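Local coordinates for protein probable zinc protease PqqL (Escherichia coli, PDB 6OFT) that probably cleaves peptides as a zinc-dependent metalloendopeptidase of the M16 family, the chain described here being its N-terminal half, at residues W234-E239 with P315-L320; H241-I246 with N427-W432; L259-P264 with Q423-Q428. One frame throughout, in Å; residues are numbered along the deposited sequence.

From the N terminus, the chain passes strand 199-205 and helix 209-220 before reaching the loop at 234-239, which meets 315-320, where contact 1 closes a loop across 75 residues. Contact 2 opens next, at 241-246, and contact 3 at 259-264; both end late, on the same part of the chain, sharing Asn427 and Gln428, so contact 3 is nested in its start alone. Contact 1 crosses both. All three reach one mixed sheet, with strand order 242-248, 430-436, 256-264, 317-326, 303-314. Contact 2 pairs two of its strands, contact 3 sets the end of helix 414-425 against strand 256-264, and contact 1 lays a loop beside strand 317-326.

Contact 1 (W234-E239 with P315-L320); sequences WPTKAE and PDYQSL
The carboxylate of Asp316 takes two hydrogen bonds from Thr236, one for each oxygen. Thr236 N donates to Asp316 OD2 over 2.8 Å with an N-H...O angle of 169°, and Thr236 OG1 donates to Asp316 OD1 over 2.7 Å. Both oxygens use their syn lone pairs. The threonine can offer both donors at once because its first torsion (chi1 -58°) sets OG1 beside its own backbone N. An alanine at Asp316 would remove both acceptors and would probably leave the Thr236 N-H without its mate and the threonine hydroxyl freer to turn.

The loop held in this way joins helix 209-220 to strand 242-248 in the second M16 domain. It passes the short turn between antiparallel strands 303-314 and 317-326, a beta hairpin at the margin of the sheet.

Apolar contact falls to the other branch of Thr236. CG2 lies over the centre of the Tyr317 ring, 3.6 Å from its centroid and 10° off the normal, a CH-pi contact. Thr236 CB comes within 3.5 Å of Tyr317 CD1, nearer the rim. Pro264 of strand 256-264 also touches the tyrosine side chain.

Further contacts lie on both sides of Thr236: Pro235 CA packs 3.4 Å from Asp316 OD2, and, more loosely, Ala238 CB lies 4.0 Å from Tyr317 OH. Beyond Ala238, Glu239 N bonds to Asp429 OD1.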
loop_
_atom_site.group_PDB
_atom_site.type_symbol
_atom_site.label_atom_id
_atom_site.label_comp_id
_atom_site.label_asym_id
_atom_site.label_seq_id
_atom_site.Cartn_x
_atom_site.Cartn_y
_atom_site.Cartn_z
ATOM N N TRP A 234 9.942 4.253 -13.936
ATOM C CA TRP A 234 9.634 5.611 -14.381
ATOM C C TRP A 234 9.797 6.578 -13.184
ATOM O O TRP A 234 8.917 6.634 -12.310
ATOM C CB TRP A 234 8.224 5.705 -14.986
ATOM C CG TRP A 234 8.063 4.983 -16.292
ATOM C CD1 TRP A 234 8.191 5.511 -17.544
ATOM C CD2 TRP A 234 7.764 3.589 -16.470
ATOM N NE1 TRP A 234 7.975 4.537 -18.492
ATOM C CE2 TRP A 234 7.706 3.348 -17.859
ATOM C CE3 TRP A 234 7.503 2.524 -15.584
ATOM C CZ2 TRP A 234 7.432 2.077 -18.386
ATOM C CZ3 TRP A 234 7.203 1.276 -16.108
ATOM C CH2 TRP A 234 7.139 1.069 -17.492
ATOM N N PRO A 235 10.932 7.312 -13.089
ATOM C CA PRO A 235 11.094 8.249 -11.964
ATOM C C PRO A 235 10.025 9.343 -11.974
ATOM O O PRO A 235 9.735 9.934 -13.030
ATOM C CB PRO A 235 12.512 8.813 -12.162
ATOM C CG PRO A 235 13.194 7.845 -13.109
ATOM C CD PRO A 235 12.089 7.376 -14.005
ATOM N N THR A 236 9.382 9.555 -10.804
ATOM C CA THR A 236 8.342 10.571 -10.633
ATOM C C THR A 236 9.003 11.948 -10.658
ATOM O O THR A 236 10.085 12.125 -10.102
ATOM C CB THR A 236 7.521 10.310 -9.359
ATOM O OG1 THR A 236 6.929 9.004 -9.421
ATOM C CG2 THR A 236 6.442 11.360 -9.122
ATOM N N LYS A 237 8.375 12.900 -11.351
ATOM C CA LYS A 237 8.906 14.258 -11.480
ATOM C C LYS A 237 8.057 15.204 -10.640
ATOM O O LYS A 237 6.830 15.091 -10.637
ATOM C CB LYS A 237 8.927 14.686 -12.962
ATOM C CG LYS A 237 9.710 15.980 -13.231
ATOM C CD LYS A 237 9.548 16.517 -14.659
ATOM C CE LYS A 237 8.290 17.339 -14.878
ATOM N NZ LYS A 237 8.335 18.653 -14.181
ATOM N N ALA A 238 8.702 16.133 -9.920
ATOM C CA ALA A 238 7.981 17.101 -9.094
ATOM C C ALA A 238 7.117 18.006 -9.963
ATOM O O ALA A 238 7.470 18.275 -11.112
ATOM C CB ALA A 238 8.959 17.944 -8.295
ATOM N N GLU A 239 5.978 18.452 -9.423
ATOM C CA GLU A 239 5.110 19.423 -10.091
ATOM C C GLU A 239 5.102 20.623 -9.149
ATOM O O GLU A 239 4.345 20.644 -8.175
ATOM C CB GLU A 239 3.698 18.880 -10.319
ATOM C CG GLU A 239 2.885 19.847 -11.167
ATOM C CD GLU A 239 1.634 19.219 -11.717
ATOM O OE1 GLU A 239 0.570 19.390 -11.084
ATOM O OE2 GLU A 239 1.723 18.530 -12.758
ATOM N N PRO A 315 6.211 3.842 -6.990
ATOM C CA PRO A 315 7.296 3.091 -6.303
ATOM C C PRO A 315 8.355 3.969 -5.605
ATOM O O PRO A 315 8.941 3.537 -4.623
ATOM C CB PRO A 315 7.923 2.249 -7.433
ATOM C CG PRO A 315 6.842 2.136 -8.475
ATOM C CD PRO A 315 6.122 3.461 -8.419
ATOM N N ASP A 316 8.591 5.204 -6.103
ATOM C CA ASP A 316 9.612 6.121 -5.567
ATOM C C ASP A 316 9.046 7.346 -4.839
ATOM O O ASP A 316 9.812 8.251 -4.520
ATOM C CB ASP A 316 10.473 6.612 -6.745
ATOM C CG ASP A 316 9.728 7.422 -7.807
ATOM O OD1 ASP A 316 8.475 7.400 -7.809
ATOM O OD2 ASP A 316 10.399 8.080 -8.630
ATOM N N TYR A 317 7.714 7.417 -4.654
ATOM C CA TYR A 317 7.058 8.625 -4.182
ATOM C C TYR A 317 5.919 8.443 -3.216
ATOM O O TYR A 317 5.196 7.447 -3.254
ATOM C CB TYR A 317 6.551 9.428 -5.403
ATOM C CG TYR A 317 7.226 10.771 -5.605
ATOM C CD1 TYR A 317 8.551 10.850 -6.033
ATOM C CD2 TYR A 317 6.520 11.959 -5.443
ATOM C CE1 TYR A 317 9.157 12.080 -6.288
ATOM C CE2 TYR A 317 7.115 13.194 -5.686
ATOM C CZ TYR A 317 8.439 13.251 -6.099
ATOM O OH TYR A 317 9.036 14.467 -6.341
ATOM N N GLN A 318 5.721 9.473 -2.390
ATOM C CA GLN A 318 4.673 9.517 -1.385
ATOM C C GLN A 318 3.980 10.879 -1.295
ATOM O O GLN A 318 4.488 11.902 -1.773
ATOM C CB GLN A 318 5.265 9.168 -0.007
ATOM C CG GLN A 318 6.213 10.225 0.584
ATOM C CD GLN A 318 6.802 9.797 1.896
ATOM O OE1 GLN A 318 6.097 9.318 2.776
ATOM N NE2 GLN A 318 8.105 9.970 2.069
ATOM N N SER A 319 2.841 10.878 -0.622
ATOM C CA SER A 319 2.143 12.094 -0.271
ATOM C C SER A 319 1.935 12.141 1.217
ATOM O O SER A 319 1.537 11.148 1.834
ATOM C CB SER A 319 0.809 12.231 -0.986
ATOM O OG SER A 319 0.261 13.506 -0.684
ATOM N N LEU A 320 2.216 13.299 1.796
ATOM C CA LEU A 320 1.961 13.580 3.196
ATOM C C LEU A 320 0.827 14.595 3.214
ATOM O O LEU A 320 0.969 15.683 2.653
ATOM C CB LEU A 320 3.210 14.161 3.868
ATOM C CG LEU A 320 3.990 13.270 4.820
ATOM C CD1 LEU A 320 4.765 12.216 4.069
ATOM C CD2 LEU A 320 4.977 14.094 5.604
#

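Contact 2 (H241-I246 with N427-W432); sequences HLRFNI and NQDAFW
Arg243 and Asp429 form a salt bridge, with NH2 2.7 Å from OD2 and a nearly straight N-H...O angle of 175°. The aspartate oxygen lies in the guanidinium plane, whereas the nitrogen meets OD2 from above the carboxylate plane. Bends at chi2 and chi3 turn NE toward His241 O, to which NE and NH2 both donate, the latter over 2.8 Å. Arg262 NE forms a second salt bridge to Asp429 OD2; two cationic groups on one oxygen would probably stabilise the ionised carboxylate. Asp429 N is itself held by Asn427 OD1 in an Asx turn.

Strand 242-248, outermost in the sheet within this chain, runs parallel to strand 430-436. Arg243 N bonds to Ala430 O, Trp432 N to Arg243 O over 2.9 Å, and Asn245 N to Trp432 O. Tight packing continues on the face of Phe244 and Trp432. The two side chains rise together from the sheet, ring planes 15° apart and so offset that little of either covers the other; Phe244 CE2 approaches Trp432 CD1 to 3.4 Å. Helix 448-459 covers this pair.

Toward His241 and Gln428, which meet mainly through backbone atoms, the contact is looser and more exposed; Leu242 CD1 touches Ala430 CB at 3.9 Å.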
loop_
_atom_site.group_PDB
_atom_site.type_symbol
_atom_site.label_atom_id
_atom_site.label_comp_id
_atom_site.label_asym_id
_atom_site.label_seq_id
_atom_site.Cartn_x
_atom_site.Cartn_y
_atom_site.Cartn_z
ATOM N N HIS A 241 3.945 23.515 -8.478
ATOM C CA HIS A 241 2.757 24.339 -8.618
ATOM C C HIS A 241 1.779 23.963 -7.529
ATOM O O HIS A 241 1.595 22.775 -7.245
ATOM C CB HIS A 241 2.085 24.087 -9.986
ATOM C CG HIS A 241 2.896 24.549 -11.158
ATOM N ND1 HIS A 241 3.488 23.645 -12.033
ATOM C CD2 HIS A 241 3.197 25.807 -11.559
ATOM C CE1 HIS A 241 4.127 24.382 -12.929
ATOM N NE2 HIS A 241 3.980 25.688 -12.685
ATOM N N LEU A 242 1.183 24.959 -6.932
ATOM C CA LEU A 242 0.157 24.762 -5.892
ATOM C C LEU A 242 -1.202 24.600 -6.577
ATOM O O LEU A 242 -1.582 25.515 -7.296
ATOM C CB LEU A 242 0.149 25.986 -4.984
ATOM C CG LEU A 242 -0.852 25.929 -3.837
ATOM C CD1 LEU A 242 -0.602 24.711 -2.968
ATOM C CD2 LEU A 242 -0.835 27.209 -3.022
ATOM N N ARG A 243 -1.899 23.518 -6.333
ATOM C CA ARG A 243 -3.202 23.265 -6.941
ATOM C C ARG A 243 -4.326 23.308 -5.934
ATOM O O ARG A 243 -4.082 23.272 -4.728
ATOM C CB ARG A 243 -3.215 21.934 -7.710
ATOM C CG ARG A 243 -2.276 21.889 -8.891
ATOM C CD ARG A 243 -1.562 20.569 -8.846
ATOM N NE ARG A 243 -0.235 20.713 -8.288
ATOM C CZ ARG A 243 0.481 19.725 -7.760
ATOM N NH1 ARG A 243 -0.011 18.495 -7.705
ATOM N NH2 ARG A 243 1.686 19.962 -7.276
ATOM N N PHE A 244 -5.569 23.408 -6.430
ATOM C CA PHE A 244 -6.757 23.501 -5.583
ATOM C C PHE A 244 -7.857 22.640 -6.152
ATOM O O PHE A 244 -8.083 22.670 -7.359
ATOM C CB PHE A 244 -7.244 24.966 -5.492
ATOM C CG PHE A 244 -6.324 25.897 -4.742
ATOM C CD1 PHE A 244 -5.272 26.536 -5.392
ATOM C CD2 PHE A 244 -6.535 26.175 -3.397
ATOM C CE1 PHE A 244 -4.405 27.374 -4.698
ATOM C CE2 PHE A 244 -5.679 27.035 -2.703
ATOM C CZ PHE A 244 -4.619 27.630 -3.359
ATOM N N ASN A 245 -8.561 21.899 -5.290
ATOM C CA ASN A 245 -9.667 21.036 -5.719
ATOM C C ASN A 245 -10.809 20.998 -4.710
ATOM O O ASN A 245 -10.582 21.078 -3.505
ATOM C CB ASN A 245 -9.170 19.592 -5.947
ATOM C CG ASN A 245 -10.130 18.739 -6.749
ATOM O OD1 ASN A 245 -10.981 19.238 -7.473
ATOM N ND2 ASN A 245 -10.020 17.437 -6.635
ATOM N N ILE A 246 -12.035 20.863 -5.210
ATOM C CA ILE A 246 -13.220 20.684 -4.373
ATOM C C ILE A 246 -13.895 19.433 -4.909
ATOM O O ILE A 246 -14.168 19.353 -6.111
ATOM C CB ILE A 246 -14.181 21.913 -4.280
ATOM C CG1 ILE A 246 -13.473 23.172 -3.709
ATOM C CG2 ILE A 246 -15.448 21.579 -3.446
ATOM C CD1 ILE A 246 -14.251 24.550 -4.020
ATOM N N ASN A 427 7.891 23.073 0.250
ATOM C CA ASN A 427 7.686 22.165 -0.904
ATOM C C ASN A 427 6.589 22.728 -1.823
ATOM O O ASN A 427 5.468 22.857 -1.389
ATOM C CB ASN A 427 7.508 20.727 -0.422
ATOM C CG ASN A 427 7.258 19.692 -1.482
ATOM O OD1 ASN A 427 7.108 20.005 -2.638
ATOM N ND2 ASN A 427 7.210 18.442 -1.067
ATOM N N GLN A 428 6.955 23.032 -3.043
ATOM C CA GLN A 428 6.070 23.610 -4.076
ATOM C C GLN A 428 5.084 22.578 -4.667
ATOM O O GLN A 428 4.125 22.966 -5.334
ATOM C CB GLN A 428 6.910 24.200 -5.215
ATOM C CG GLN A 428 7.989 25.187 -4.796
ATOM C CD GLN A 428 8.850 25.526 -5.982
ATOM O OE1 GLN A 428 8.546 26.435 -6.753
ATOM N NE2 GLN A 428 9.938 24.791 -6.163
ATOM N N ASP A 429 5.329 21.279 -4.444
ATOM C CA ASP A 429 4.466 20.235 -4.961
ATOM C C ASP A 429 3.375 19.938 -3.946
ATOM O O ASP A 429 3.476 19.023 -3.134
ATOM C CB ASP A 429 5.280 19.004 -5.430
ATOM C CG ASP A 429 4.518 18.020 -6.285
ATOM O OD1 ASP A 429 5.174 17.236 -7.012
ATOM O OD2 ASP A 429 3.257 18.011 -6.217
ATOM N N ALA A 430 2.349 20.761 -4.035
ATOM C CA ALA A 430 1.242 20.718 -3.066
ATOM C C ALA A 430 -0.137 21.006 -3.656
ATOM O O ALA A 430 -0.179 21.597 -4.712
ATOM C CB ALA A 430 1.514 21.651 -1.923
ATOM N N PHE A 431 -1.184 20.587 -2.955
ATOM C CA PHE A 431 -2.545 20.903 -3.354
ATOM C C PHE A 431 -3.498 20.957 -2.160
ATOM O O PHE A 431 -3.394 20.140 -1.239
ATOM C CB PHE A 431 -3.074 19.988 -4.484
ATOM C CG PHE A 431 -3.325 18.537 -4.149
ATOM C CD1 PHE A 431 -2.345 17.570 -4.387
ATOM C CD2 PHE A 431 -4.566 18.118 -3.676
ATOM C CE1 PHE A 431 -2.598 16.218 -4.131
ATOM C CE2 PHE A 431 -4.811 16.767 -3.396
ATOM C CZ PHE A 431 -3.835 15.824 -3.647
ATOM N N TRP A 432 -4.388 21.930 -2.199
ATOM C CA TRP A 432 -5.477 22.114 -1.214
ATOM C C TRP A 432 -6.692 21.335 -1.693
ATOM O O TRP A 432 -6.967 21.374 -2.864
ATOM C CB TRP A 432 -5.839 23.586 -1.039
ATOM C CG TRP A 432 -4.853 24.326 -0.205
ATOM C CD1 TRP A 432 -3.828 25.081 -0.654
ATOM C CD2 TRP A 432 -4.779 24.347 1.224
ATOM N NE1 TRP A 432 -3.130 25.578 0.397
ATOM C CE2 TRP A 432 -3.679 25.145 1.562
ATOM C CE3 TRP A 432 -5.535 23.784 2.247
ATOM C CZ2 TRP A 432 -3.311 25.391 2.879
ATOM C CZ3 TRP A 432 -5.174 24.028 3.543
ATOM C CH2 TRP A 432 -4.070 24.810 3.858
#

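Contact 3 (L259-P264 with Q423-Q428); sequences LYYRLP and QLRKNQ. With GOL (glycerol), chain C.
Asn427 ND2 donates to Arg262 O over 2.9 Å with an N-H...O angle of 163°, while its OD1 takes the Asp429 N-H. The acceptor Arg262 O lies in the amide plane, whereas ND2 stands above the carbonyl plane. This bond ties the turn after helix 414-425 to strand 256-264, the middle strand of the five-stranded sheet, in an alpha+beta domain where the helix end packs against a mixed sheet. The chain then continues into strand 430-436, the immediate neighbour of 256-264.

The buried core of the contact is the Tyr261 ring. Leu424 CG sits over one face, 3.9 Å above the plane and offset toward the rim, while its CD1 reaches Tyr261 CG at 3.6 Å. The carbonyl oxygen of Leu424 lies on the same face, 3.3 Å from Tyr261 CE1.

At the phenol end, Arg425 NH1 donates to Tyr261 OH over 3.0 Å, somewhat bent at 135°, and the guanidinium stands almost perpendicular to the ring. Arg425 CD passes close to this hydroxyl; NH2 forms a salt bridge with Asp346. A glycerol, probably from the crystallisation liquor, donates from O3 to Arg425 O over 3.1 Å. Leu259 CD2 lies at the guanidinium edge, 3.6 Å from Arg425 NH1.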
loop_
_atom_site.group_PDB
_atom_site.type_symbol
_atom_site.label_atom_id
_atom_site.label_comp_id
_atom_site.label_asym_id
_atom_site.label_seq_id
_atom_site.Cartn_x
_atom_site.Cartn_y
_atom_site.Cartn_z
ATOM N N LEU A 259 -4.539 19.578 3.207
ATOM C CA LEU A 259 -3.358 20.053 2.446
ATOM C C LEU A 259 -2.486 18.824 2.157
ATOM O O LEU A 259 -2.175 18.128 3.102
ATOM C CB LEU A 259 -2.576 21.088 3.245
ATOM C CG LEU A 259 -1.243 21.511 2.636
ATOM C CD1 LEU A 259 -1.424 22.068 1.245
ATOM C CD2 LEU A 259 -0.536 22.528 3.504
ATOM N N TYR A 260 -2.192 18.554 0.900
ATOM C CA TYR A 260 -1.380 17.424 0.464
ATOM C C TYR A 260 -0.046 17.916 -0.065
ATOM O O TYR A 260 -0.013 18.849 -0.867
ATOM C CB TYR A 260 -2.078 16.683 -0.687
ATOM C CG TYR A 260 -3.243 15.795 -0.300
ATOM C CD1 TYR A 260 -4.496 16.338 -0.023
ATOM C CD2 TYR A 260 -3.125 14.407 -0.321
ATOM C CE1 TYR A 260 -5.587 15.525 0.285
ATOM C CE2 TYR A 260 -4.208 13.583 -0.004
ATOM C CZ TYR A 260 -5.428 14.149 0.331
ATOM O OH TYR A 260 -6.496 13.345 0.654
ATOM N N TYR A 261 1.011 17.291 0.375
ATOM C CA TYR A 261 2.377 17.544 -0.127
ATOM C C TYR A 261 2.823 16.267 -0.855
ATOM O O TYR A 261 2.412 15.218 -0.429
ATOM C CB TYR A 261 3.340 17.883 1.008
ATOM C CG TYR A 261 3.188 19.245 1.629
ATOM C CD1 TYR A 261 3.673 20.375 1.007
ATOM C CD2 TYR A 261 2.574 19.406 2.851
ATOM C CE1 TYR A 261 3.550 21.630 1.564
ATOM C CE2 TYR A 261 2.446 20.653 3.429
ATOM C CZ TYR A 261 2.926 21.770 2.780
ATOM O OH TYR A 261 2.815 23.008 3.320
ATOM N N ARG A 262 3.589 16.353 -1.915
ATOM C CA ARG A 262 4.087 15.177 -2.628
ATOM C C ARG A 262 5.603 15.229 -2.536
ATOM O O ARG A 262 6.197 16.285 -2.730
ATOM C CB ARG A 262 3.621 15.123 -4.095
ATOM C CG ARG A 262 2.096 15.164 -4.307
ATOM C CD ARG A 262 1.696 14.744 -5.721
ATOM N NE ARG A 262 2.592 15.303 -6.740
ATOM C CZ ARG A 262 2.987 14.662 -7.834
ATOM N NH1 ARG A 262 2.540 13.436 -8.094
ATOM N NH2 ARG A 262 3.825 15.241 -8.683
ATOM N N LEU A 263 6.228 14.105 -2.205
ATOM C CA LEU A 263 7.688 14.084 -2.012
ATOM C C LEU A 263 8.281 12.692 -2.259
ATOM O O LEU A 263 7.548 11.708 -2.122
ATOM C CB LEU A 263 8.034 14.566 -0.573
ATOM C CG LEU A 263 7.510 13.732 0.617
ATOM C CD1 LEU A 263 8.426 13.856 1.805
ATOM C CD2 LEU A 263 6.093 14.148 1.025
ATOM N N PRO A 264 9.606 12.576 -2.524
ATOM C CA PRO A 264 10.198 11.236 -2.702
ATOM C C PRO A 264 9.993 10.329 -1.501
ATOM O O PRO A 264 9.897 10.797 -0.357
ATOM C CB PRO A 264 11.691 11.533 -2.912
ATOM C CG PRO A 264 11.721 12.915 -3.472
ATOM C CD PRO A 264 10.623 13.633 -2.734
ATOM N N GLN A 423 11.403 22.334 5.638
ATOM C CA GLN A 423 11.612 21.818 4.275
ATOM C C GLN A 423 10.293 21.393 3.617
ATOM O O GLN A 423 10.055 21.730 2.452
ATOM C CB GLN A 423 12.606 20.659 4.281
ATOM C CG GLN A 423 14.047 21.117 4.472
ATOM C CD GLN A 423 14.971 19.977 4.830
ATOM O OE1 GLN A 423 14.538 18.895 5.241
ATOM N NE2 GLN A 423 16.273 20.206 4.692
ATOM N N LEU A 424 9.461 20.697 4.376
ATOM C CA LEU A 424 8.139 20.221 3.907
ATOM C C LEU A 424 7.260 21.428 3.588
ATOM O O LEU A 424 6.649 21.416 2.575
ATOM C CB LEU A 424 7.468 19.363 4.975
ATOM C CG LEU A 424 6.041 18.926 4.672
ATOM C CD1 LEU A 424 5.998 17.975 3.499
ATOM C CD2 LEU A 424 5.388 18.293 5.874
ATOM N N ARG A 425 7.298 22.443 4.403
ATOM C CA ARG A 425 6.446 23.639 4.224
ATOM C C ARG A 425 6.916 24.501 3.036
ATOM O O ARG A 425 6.138 25.304 2.590
ATOM C CB ARG A 425 6.342 24.397 5.551
ATOM C CG ARG A 425 5.625 23.638 6.653
ATOM C CD ARG A 425 4.136 23.584 6.413
ATOM N NE ARG A 425 3.501 24.795 6.873
ATOM C CZ ARG A 425 2.318 25.222 6.482
ATOM N NH1 ARG A 425 1.605 24.530 5.621
ATOM N NH2 ARG A 425 1.849 26.341 6.961
ATOM N N LYS A 426 8.135 24.362 2.563
ATOM C CA LYS A 426 8.623 25.124 1.395
ATOM C C LYS A 426 8.404 24.280 0.127
ATOM O O LYS A 426 8.725 24.753 -0.929
ATOM C CB LYS A 426 10.121 25.377 1.548
ATOM C CG LYS A 426 10.538 26.436 2.548
ATOM C CD LYS A 426 9.577 27.566 2.767
ATOM C CE LYS A 426 10.150 28.678 3.628
ATOM N NZ LYS A 426 10.134 29.990 2.940
ATOM N N ASN A 427 7.891 23.073 0.250
ATOM C CA ASN A 427 7.686 22.165 -0.904
ATOM C C ASN A 427 6.589 22.728 -1.823
ATOM O O ASN A 427 5.468 22.857 -1.389
ATOM C CB ASN A 427 7.508 20.727 -0.422
ATOM C CG ASN A 427 7.258 19.692 -1.482
ATOM O OD1 ASN A 427 7.108 20.005 -2.638
ATOM N ND2 ASN A 427 7.210 18.442 -1.067
ATOM N N GLN A 428 6.955 23.032 -3.043
ATOM C CA GLN A 428 6.070 23.610 -4.076
ATOM C C GLN A 428 5.084 22.578 -4.667
ATOM O O GLN A 428 4.125 22.966 -5.334
ATOM C CB GLN A 428 6.910 24.200 -5.215
ATOM C CG GLN A 428 7.989 25.187 -4.796
ATOM C CD GLN A 428 8.850 25.526 -5.982
ATOM O OE1 GLN A 428 8.546 26.435 -6.753
ATOM N NE2 GLN A 428 9.938 24.791 -6.163
HETATM C C1 GOL C . 0.197 26.003 0.828
HETATM O O1 GOL C . -0.563 27.149 0.814
HETATM C C2 GOL C . 1.656 26.381 0.899
HETATM O O2 GOL C . 1.847 27.038 2.146
HETATM C C3 GOL C . 2.464 25.117 0.694
HETATM O O3 GOL C . 3.200 24.817 1.820
#